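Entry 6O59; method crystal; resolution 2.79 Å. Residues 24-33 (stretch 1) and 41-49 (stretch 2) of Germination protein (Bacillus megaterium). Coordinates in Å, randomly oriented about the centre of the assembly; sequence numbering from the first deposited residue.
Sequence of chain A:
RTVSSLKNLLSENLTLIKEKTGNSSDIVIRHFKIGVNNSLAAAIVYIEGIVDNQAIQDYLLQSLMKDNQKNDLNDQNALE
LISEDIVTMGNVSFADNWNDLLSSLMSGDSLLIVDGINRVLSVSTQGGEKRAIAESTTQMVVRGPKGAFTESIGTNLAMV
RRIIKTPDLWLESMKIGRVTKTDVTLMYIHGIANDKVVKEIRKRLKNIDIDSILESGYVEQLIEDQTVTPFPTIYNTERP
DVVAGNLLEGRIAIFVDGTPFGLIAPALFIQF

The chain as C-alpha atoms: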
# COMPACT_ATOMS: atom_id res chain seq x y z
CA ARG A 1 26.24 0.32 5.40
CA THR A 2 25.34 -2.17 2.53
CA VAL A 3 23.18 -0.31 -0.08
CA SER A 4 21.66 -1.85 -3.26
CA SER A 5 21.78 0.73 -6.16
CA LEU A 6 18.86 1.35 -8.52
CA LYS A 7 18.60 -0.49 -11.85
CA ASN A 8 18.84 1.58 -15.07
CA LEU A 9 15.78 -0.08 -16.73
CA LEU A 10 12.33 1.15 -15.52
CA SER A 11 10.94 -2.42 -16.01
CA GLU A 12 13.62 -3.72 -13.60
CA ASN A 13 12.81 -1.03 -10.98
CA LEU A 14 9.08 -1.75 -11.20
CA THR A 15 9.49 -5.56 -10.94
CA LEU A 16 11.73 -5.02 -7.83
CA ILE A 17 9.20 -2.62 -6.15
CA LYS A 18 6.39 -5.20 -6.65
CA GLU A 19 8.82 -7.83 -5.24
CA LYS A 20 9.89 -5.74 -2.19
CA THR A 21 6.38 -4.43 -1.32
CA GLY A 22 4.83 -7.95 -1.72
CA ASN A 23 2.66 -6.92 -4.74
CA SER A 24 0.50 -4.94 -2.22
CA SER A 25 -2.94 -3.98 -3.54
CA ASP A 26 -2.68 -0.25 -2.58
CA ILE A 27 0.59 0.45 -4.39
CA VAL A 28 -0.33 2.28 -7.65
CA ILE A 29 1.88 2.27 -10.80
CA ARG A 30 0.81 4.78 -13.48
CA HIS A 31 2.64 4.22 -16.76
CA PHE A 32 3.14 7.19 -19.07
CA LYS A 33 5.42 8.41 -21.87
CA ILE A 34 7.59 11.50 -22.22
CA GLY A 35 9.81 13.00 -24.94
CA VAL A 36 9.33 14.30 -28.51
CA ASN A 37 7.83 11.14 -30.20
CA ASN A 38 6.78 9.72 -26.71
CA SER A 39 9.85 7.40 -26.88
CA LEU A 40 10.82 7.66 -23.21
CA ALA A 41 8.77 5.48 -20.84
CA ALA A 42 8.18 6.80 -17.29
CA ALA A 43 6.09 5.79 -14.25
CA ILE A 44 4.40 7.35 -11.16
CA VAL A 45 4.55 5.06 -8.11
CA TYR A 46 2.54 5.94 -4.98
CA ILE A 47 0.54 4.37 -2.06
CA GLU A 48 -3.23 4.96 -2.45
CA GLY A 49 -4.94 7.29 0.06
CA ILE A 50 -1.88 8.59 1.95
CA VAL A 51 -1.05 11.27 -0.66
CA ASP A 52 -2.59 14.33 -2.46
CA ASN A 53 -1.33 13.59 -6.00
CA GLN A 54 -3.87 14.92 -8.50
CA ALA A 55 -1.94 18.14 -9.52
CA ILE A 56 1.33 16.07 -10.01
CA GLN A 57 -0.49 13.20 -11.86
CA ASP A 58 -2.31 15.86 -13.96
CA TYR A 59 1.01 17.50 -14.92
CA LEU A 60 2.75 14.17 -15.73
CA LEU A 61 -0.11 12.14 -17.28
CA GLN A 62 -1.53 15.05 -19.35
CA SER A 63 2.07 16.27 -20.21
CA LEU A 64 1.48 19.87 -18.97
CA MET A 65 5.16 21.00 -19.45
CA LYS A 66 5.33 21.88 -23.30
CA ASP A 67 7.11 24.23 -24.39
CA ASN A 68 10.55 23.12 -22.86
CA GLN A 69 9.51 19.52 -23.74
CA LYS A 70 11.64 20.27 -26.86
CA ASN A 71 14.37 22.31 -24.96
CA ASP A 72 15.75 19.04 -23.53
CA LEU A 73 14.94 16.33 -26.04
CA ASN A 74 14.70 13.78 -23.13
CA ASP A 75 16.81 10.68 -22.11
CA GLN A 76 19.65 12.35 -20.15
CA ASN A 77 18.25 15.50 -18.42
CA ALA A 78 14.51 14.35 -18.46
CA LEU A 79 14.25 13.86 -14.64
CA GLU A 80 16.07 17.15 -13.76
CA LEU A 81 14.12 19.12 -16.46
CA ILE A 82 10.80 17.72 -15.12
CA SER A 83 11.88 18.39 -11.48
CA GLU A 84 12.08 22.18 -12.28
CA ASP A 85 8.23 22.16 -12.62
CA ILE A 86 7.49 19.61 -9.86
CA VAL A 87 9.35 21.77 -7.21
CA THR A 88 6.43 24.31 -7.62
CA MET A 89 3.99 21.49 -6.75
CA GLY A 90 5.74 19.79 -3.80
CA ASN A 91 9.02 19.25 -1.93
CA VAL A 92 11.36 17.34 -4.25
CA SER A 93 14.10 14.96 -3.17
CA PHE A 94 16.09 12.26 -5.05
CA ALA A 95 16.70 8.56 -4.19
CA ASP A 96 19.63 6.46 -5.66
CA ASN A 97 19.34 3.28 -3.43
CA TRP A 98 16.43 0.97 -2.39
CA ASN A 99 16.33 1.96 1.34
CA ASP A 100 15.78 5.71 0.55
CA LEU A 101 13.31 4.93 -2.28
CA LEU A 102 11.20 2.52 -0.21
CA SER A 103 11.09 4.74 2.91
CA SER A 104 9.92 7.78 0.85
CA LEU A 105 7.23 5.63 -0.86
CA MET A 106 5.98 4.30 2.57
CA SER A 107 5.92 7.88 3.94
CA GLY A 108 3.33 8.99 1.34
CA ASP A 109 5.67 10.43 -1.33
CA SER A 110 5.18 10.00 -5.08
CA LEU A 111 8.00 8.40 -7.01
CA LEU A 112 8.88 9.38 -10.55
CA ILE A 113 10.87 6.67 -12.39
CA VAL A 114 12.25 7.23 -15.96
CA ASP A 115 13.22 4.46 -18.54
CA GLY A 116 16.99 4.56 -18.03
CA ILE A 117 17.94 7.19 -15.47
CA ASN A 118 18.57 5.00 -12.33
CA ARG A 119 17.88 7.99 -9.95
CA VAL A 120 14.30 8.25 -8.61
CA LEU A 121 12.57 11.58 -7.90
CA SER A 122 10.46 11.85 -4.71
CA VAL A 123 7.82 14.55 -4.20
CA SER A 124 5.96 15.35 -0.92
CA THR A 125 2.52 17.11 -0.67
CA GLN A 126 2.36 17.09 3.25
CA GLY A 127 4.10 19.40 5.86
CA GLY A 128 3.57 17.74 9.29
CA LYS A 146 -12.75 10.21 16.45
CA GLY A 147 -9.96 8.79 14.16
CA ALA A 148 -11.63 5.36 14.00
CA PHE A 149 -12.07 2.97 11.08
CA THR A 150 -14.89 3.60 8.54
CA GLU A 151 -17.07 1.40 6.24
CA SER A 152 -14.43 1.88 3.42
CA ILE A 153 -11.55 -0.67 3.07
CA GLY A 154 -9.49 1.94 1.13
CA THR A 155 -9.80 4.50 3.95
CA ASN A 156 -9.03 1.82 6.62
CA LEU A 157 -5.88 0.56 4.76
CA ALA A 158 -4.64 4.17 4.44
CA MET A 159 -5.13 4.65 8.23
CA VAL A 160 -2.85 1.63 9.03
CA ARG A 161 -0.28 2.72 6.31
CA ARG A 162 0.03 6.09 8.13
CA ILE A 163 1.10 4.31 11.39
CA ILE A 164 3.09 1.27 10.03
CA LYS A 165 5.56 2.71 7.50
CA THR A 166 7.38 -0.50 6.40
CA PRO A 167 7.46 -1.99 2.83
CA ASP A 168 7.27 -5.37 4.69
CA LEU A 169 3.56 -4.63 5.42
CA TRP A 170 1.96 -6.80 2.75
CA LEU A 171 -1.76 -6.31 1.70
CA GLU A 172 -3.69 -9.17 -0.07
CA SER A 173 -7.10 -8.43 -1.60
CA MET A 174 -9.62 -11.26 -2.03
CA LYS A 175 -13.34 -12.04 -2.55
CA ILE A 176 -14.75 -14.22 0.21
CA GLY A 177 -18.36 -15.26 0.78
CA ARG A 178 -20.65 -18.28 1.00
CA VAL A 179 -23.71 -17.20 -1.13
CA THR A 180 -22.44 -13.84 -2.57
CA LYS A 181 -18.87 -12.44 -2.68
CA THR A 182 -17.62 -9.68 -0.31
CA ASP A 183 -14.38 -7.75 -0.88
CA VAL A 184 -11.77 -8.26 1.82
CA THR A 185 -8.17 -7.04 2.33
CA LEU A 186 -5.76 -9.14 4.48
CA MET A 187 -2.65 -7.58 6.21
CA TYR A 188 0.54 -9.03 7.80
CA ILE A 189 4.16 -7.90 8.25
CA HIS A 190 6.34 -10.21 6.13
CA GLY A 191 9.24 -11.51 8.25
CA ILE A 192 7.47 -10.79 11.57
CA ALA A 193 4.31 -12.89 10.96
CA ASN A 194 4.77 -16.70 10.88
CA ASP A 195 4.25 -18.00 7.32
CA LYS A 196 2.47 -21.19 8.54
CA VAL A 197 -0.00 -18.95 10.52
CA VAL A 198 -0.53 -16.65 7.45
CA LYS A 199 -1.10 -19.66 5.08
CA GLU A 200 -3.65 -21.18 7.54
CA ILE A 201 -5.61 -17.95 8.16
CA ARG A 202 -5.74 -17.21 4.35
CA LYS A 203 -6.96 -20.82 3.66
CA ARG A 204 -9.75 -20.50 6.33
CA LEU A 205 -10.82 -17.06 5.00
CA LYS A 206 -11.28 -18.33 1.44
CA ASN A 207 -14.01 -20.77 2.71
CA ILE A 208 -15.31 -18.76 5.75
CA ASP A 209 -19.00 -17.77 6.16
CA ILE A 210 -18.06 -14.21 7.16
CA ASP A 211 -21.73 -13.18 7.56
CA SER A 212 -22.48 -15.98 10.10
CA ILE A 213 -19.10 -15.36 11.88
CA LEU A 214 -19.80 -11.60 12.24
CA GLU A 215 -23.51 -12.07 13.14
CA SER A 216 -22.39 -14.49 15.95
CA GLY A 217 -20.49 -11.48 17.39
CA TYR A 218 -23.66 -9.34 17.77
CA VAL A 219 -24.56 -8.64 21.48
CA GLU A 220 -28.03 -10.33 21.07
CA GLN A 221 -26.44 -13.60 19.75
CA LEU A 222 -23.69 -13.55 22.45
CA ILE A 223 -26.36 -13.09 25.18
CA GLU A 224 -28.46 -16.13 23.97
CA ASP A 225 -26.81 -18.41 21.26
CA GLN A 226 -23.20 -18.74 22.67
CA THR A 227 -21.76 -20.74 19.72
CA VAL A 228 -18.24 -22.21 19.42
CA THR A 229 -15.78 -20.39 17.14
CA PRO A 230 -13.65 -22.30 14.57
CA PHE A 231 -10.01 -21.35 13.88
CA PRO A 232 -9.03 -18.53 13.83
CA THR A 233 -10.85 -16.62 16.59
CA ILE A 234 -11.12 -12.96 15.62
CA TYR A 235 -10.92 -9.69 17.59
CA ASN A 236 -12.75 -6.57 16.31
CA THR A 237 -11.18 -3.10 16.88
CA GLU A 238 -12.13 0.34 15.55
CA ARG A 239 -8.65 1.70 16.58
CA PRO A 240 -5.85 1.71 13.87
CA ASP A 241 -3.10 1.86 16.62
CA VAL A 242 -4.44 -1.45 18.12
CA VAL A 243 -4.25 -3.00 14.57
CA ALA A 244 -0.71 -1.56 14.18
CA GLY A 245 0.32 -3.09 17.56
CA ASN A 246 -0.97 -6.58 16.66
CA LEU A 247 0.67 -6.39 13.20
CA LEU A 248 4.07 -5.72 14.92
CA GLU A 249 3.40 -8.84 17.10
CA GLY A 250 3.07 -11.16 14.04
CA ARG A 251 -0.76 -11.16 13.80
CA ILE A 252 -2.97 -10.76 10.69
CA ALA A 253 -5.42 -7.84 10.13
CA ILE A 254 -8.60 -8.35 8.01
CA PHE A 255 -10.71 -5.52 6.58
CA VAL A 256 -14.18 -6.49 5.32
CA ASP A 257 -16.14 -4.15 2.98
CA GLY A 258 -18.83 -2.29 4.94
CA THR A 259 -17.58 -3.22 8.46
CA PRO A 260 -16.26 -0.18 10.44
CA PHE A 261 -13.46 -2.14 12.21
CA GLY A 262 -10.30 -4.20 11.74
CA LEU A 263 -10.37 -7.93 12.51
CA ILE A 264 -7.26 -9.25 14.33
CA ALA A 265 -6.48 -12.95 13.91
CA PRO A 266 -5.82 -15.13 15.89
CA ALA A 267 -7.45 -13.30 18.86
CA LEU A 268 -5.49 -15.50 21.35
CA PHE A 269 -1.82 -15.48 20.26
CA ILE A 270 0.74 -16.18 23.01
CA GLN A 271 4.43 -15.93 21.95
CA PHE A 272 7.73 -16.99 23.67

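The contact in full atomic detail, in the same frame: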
# COMPACT_ATOMS: atom_id res chain seq x y z
N SER A 24 1.56 -5.50 -3.07
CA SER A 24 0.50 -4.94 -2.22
C SER A 24 -0.53 -4.23 -3.07
O SER A 24 -0.17 -3.52 -4.01
CB SER A 24 1.08 -4.01 -1.16
OG SER A 24 1.54 -4.75 -0.04
N SER A 25 -1.81 -4.47 -2.76
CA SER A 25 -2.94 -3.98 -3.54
C SER A 25 -3.11 -2.46 -3.58
O SER A 25 -3.75 -1.98 -4.51
CB SER A 25 -4.24 -4.63 -3.07
OG SER A 25 -4.48 -4.47 -1.68
N ASP A 26 -2.51 -1.70 -2.62
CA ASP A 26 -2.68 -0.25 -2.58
C ASP A 26 -1.51 0.51 -3.19
O ASP A 26 -1.52 1.74 -3.20
CB ASP A 26 -2.91 0.22 -1.13
CG ASP A 26 -1.80 -0.03 -0.13
OD1 ASP A 26 -0.92 -0.88 -0.41
OD2 ASP A 26 -1.82 0.60 0.94
N ILE A 27 -0.53 -0.21 -3.73
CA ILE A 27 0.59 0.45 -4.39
C ILE A 27 0.23 0.62 -5.87
O ILE A 27 0.04 -0.36 -6.59
CB ILE A 27 1.90 -0.31 -4.12
CG1 ILE A 27 2.29 -0.09 -2.64
CG2 ILE A 27 3.02 0.19 -5.07
CD1 ILE A 27 3.05 -1.08 -2.09
N VAL A 28 0.08 1.89 -6.29
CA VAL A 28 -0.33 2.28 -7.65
C VAL A 28 0.89 2.62 -8.53
O VAL A 28 1.75 3.40 -8.12
CB VAL A 28 -1.34 3.46 -7.63
CG1 VAL A 28 -1.82 3.79 -9.03
CG2 VAL A 28 -2.51 3.16 -6.73
N ILE A 29 0.90 2.04 -9.74
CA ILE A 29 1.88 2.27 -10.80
C ILE A 29 1.13 2.85 -12.00
O ILE A 29 0.29 2.18 -12.59
CB ILE A 29 2.69 0.99 -11.17
CG1 ILE A 29 3.52 0.50 -9.97
CG2 ILE A 29 3.58 1.24 -12.41
CD1 ILE A 29 4.17 -0.88 -10.07
N ARG A 30 1.41 4.12 -12.33
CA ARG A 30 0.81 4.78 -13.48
C ARG A 30 1.86 4.90 -14.57
O ARG A 30 2.84 5.64 -14.42
CB ARG A 30 0.24 6.16 -13.12
CG ARG A 30 -0.87 6.15 -12.09
CD ARG A 30 -2.22 6.16 -12.73
NE ARG A 30 -3.21 6.77 -11.85
CZ ARG A 30 -4.13 6.10 -11.17
NH1 ARG A 30 -4.21 4.78 -11.27
NH2 ARG A 30 -5.00 6.74 -10.41
N HIS A 31 1.71 4.13 -15.64
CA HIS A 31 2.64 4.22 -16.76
C HIS A 31 2.28 5.40 -17.64
O HIS A 31 1.10 5.67 -17.86
CB HIS A 31 2.64 2.95 -17.61
CG HIS A 31 3.21 1.77 -16.92
ND1 HIS A 31 2.40 0.85 -16.27
CD2 HIS A 31 4.50 1.38 -16.80
CE1 HIS A 31 3.22 -0.06 -15.78
NE2 HIS A 31 4.49 0.22 -16.07
N PHE A 32 3.30 6.10 -18.13
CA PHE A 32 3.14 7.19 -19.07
C PHE A 32 4.41 7.32 -19.94
O PHE A 32 5.39 6.59 -19.74
CB PHE A 32 2.75 8.51 -18.38
CG PHE A 32 3.82 9.21 -17.58
CD1 PHE A 32 4.11 8.82 -16.28
CD2 PHE A 32 4.50 10.30 -18.12
CE1 PHE A 32 5.09 9.49 -15.55
CE2 PHE A 32 5.47 10.97 -17.38
CZ PHE A 32 5.75 10.57 -16.10
N LYS A 33 4.34 8.20 -20.94
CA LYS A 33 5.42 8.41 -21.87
C LYS A 33 5.76 9.88 -21.94
O LYS A 33 4.88 10.74 -21.81
CB LYS A 33 5.08 7.85 -23.25
CG LYS A 33 5.89 6.61 -23.57
CD LYS A 33 5.05 5.41 -23.93
CE LYS A 33 5.94 4.22 -24.17
NZ LYS A 33 5.17 2.95 -24.22
N ALA A 41 9.74 6.01 -21.79
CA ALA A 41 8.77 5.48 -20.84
C ALA A 41 9.10 5.98 -19.44
O ALA A 41 10.27 6.05 -19.08
CB ALA A 41 8.77 3.97 -20.86
N ALA A 42 8.07 6.34 -18.68
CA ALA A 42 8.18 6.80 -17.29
C ALA A 42 7.02 6.24 -16.47
O ALA A 42 6.05 5.73 -17.04
CB ALA A 42 8.19 8.32 -17.24
N ALA A 43 7.14 6.28 -15.14
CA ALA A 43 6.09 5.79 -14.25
C ALA A 43 5.98 6.61 -12.97
O ALA A 43 7.00 7.10 -12.46
CB ALA A 43 6.33 4.32 -13.88
N ILE A 44 4.72 6.75 -12.46
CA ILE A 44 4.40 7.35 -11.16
C ILE A 44 4.07 6.19 -10.23
O ILE A 44 3.21 5.36 -10.55
CB ILE A 44 3.27 8.41 -11.13
CG1 ILE A 44 3.16 9.19 -12.46
CG2 ILE A 44 3.44 9.34 -9.91
CD1 ILE A 44 1.94 10.14 -12.57
N VAL A 45 4.78 6.11 -9.10
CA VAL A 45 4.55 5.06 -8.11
C VAL A 45 4.18 5.73 -6.80
O VAL A 45 4.96 6.54 -6.29
CB VAL A 45 5.74 4.06 -7.93
CG1 VAL A 45 5.37 2.93 -6.98
CG2 VAL A 45 6.20 3.48 -9.27
N TYR A 46 3.01 5.39 -6.24
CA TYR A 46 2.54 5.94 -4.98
C TYR A 46 1.59 4.98 -4.24
O TYR A 46 0.95 4.14 -4.87
CB TYR A 46 1.84 7.30 -5.22
CG TYR A 46 0.57 7.24 -6.04
CD1 TYR A 46 0.61 7.24 -7.43
CD2 TYR A 46 -0.68 7.20 -5.42
CE1 TYR A 46 -0.56 7.18 -8.19
CE2 TYR A 46 -1.85 7.12 -6.16
CZ TYR A 46 -1.79 7.12 -7.55
OH TYR A 46 -2.96 7.07 -8.28
N ILE A 47 1.48 5.14 -2.90
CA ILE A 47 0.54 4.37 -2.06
C ILE A 47 -0.78 5.15 -1.99
O ILE A 47 -0.81 6.30 -1.54
CB ILE A 47 1.07 4.00 -0.62
CG1 ILE A 47 2.36 3.18 -0.65
CG2 ILE A 47 0.01 3.27 0.20
CD1 ILE A 47 2.98 3.12 0.64
N GLU A 48 -1.86 4.49 -2.43
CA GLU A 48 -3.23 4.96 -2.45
C GLU A 48 -3.69 5.49 -1.07
O GLU A 48 -3.48 4.83 -0.04
CB GLU A 48 -4.13 3.78 -2.86
CG GLU A 48 -5.01 3.99 -4.08
CD GLU A 48 -5.64 2.71 -4.61
OE1 GLU A 48 -5.91 1.79 -3.80
OE2 GLU A 48 -5.86 2.62 -5.84
N GLY A 49 -4.31 6.66 -1.09
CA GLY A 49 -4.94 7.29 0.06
C GLY A 49 -4.09 7.96 1.11
O GLY A 49 -4.65 8.50 2.07

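Residues 27-33 and 41-47 run as neighbouring antiparallel strands, and the three residues that cover the most surface across them, Phe32, Val28 and Tyr46, all lie on the same face of the sheet. The rule they follow is simple: at two of the hydrogen-bonded pairs on this face, one partner brings an aromatic ring and the other a small aliphatic group, and the ring folds across its partner.

Phe32 pairs with Ala42. The backbone joins them twice, Phe32 N to Ala42 O at 3.0 Å and Ala42 N to Phe32 O at 2.9 Å. With chi1 in the p well at 73°, the ring leans over the other strand, so that Ala42 CB sits over its face, 3.8 Å from the Phe32 ring centroid and 22° off the normal. The methyl is small enough to fit beneath the ring, a CH-pi contact. The ring also reaches along the strand to the next residue on this face, with Phe32 CE1 3.7 Å from Ile44 CG1.

Val28 and Tyr46 repeat the arrangement with the roles exchanged: here the ring comes from the second strand. Val28 N donates to Tyr46 O at 2.8 Å, and Tyr46 N returns a bond to Val28 O at 3.0 Å. Tyr46 also takes the p rotamer, at 65°, which lays its ring over the valine; Val28 CB stands 3.9 Å from the Tyr46 ring centroid, 19° off the normal. On the next pair, Arg30 N donates to Ile44 O at 2.8 Å and Ile44 N to Arg30 O at 2.9 Å. The Arg30 side chain runs back along the tyrosine, its CG at the ring edge and its guanidinium face turned to the hydroxyl. Although Arg30 NH2 lies 3.0 Å from Tyr46 OH, the angle is poor for a hydrogen bond, and the pair is not one.

The alternate residues point to the opposite face, where the pairs are non-hydrogen-bonded and the isoleucine and valine side chains pack together. Ile27 CG1 meets Ile47 CG1 at 3.8 Å, while Ile29 CG1 lies 4.1 Å from Val45 CG2. Between the ladder's amide bonds, alpha carbons approach carbonyls, as Val45 CA does Val28 O at 3.3 Å.

The pairing begins just outside the first strand: Ser24 to Ile27 form a type I turn, and Asp26 O accepts from Glu48 N at 2.9 Å, nearly straight at 171°. This bond extends the backbone ladder one rung beyond Val28 and Tyr46.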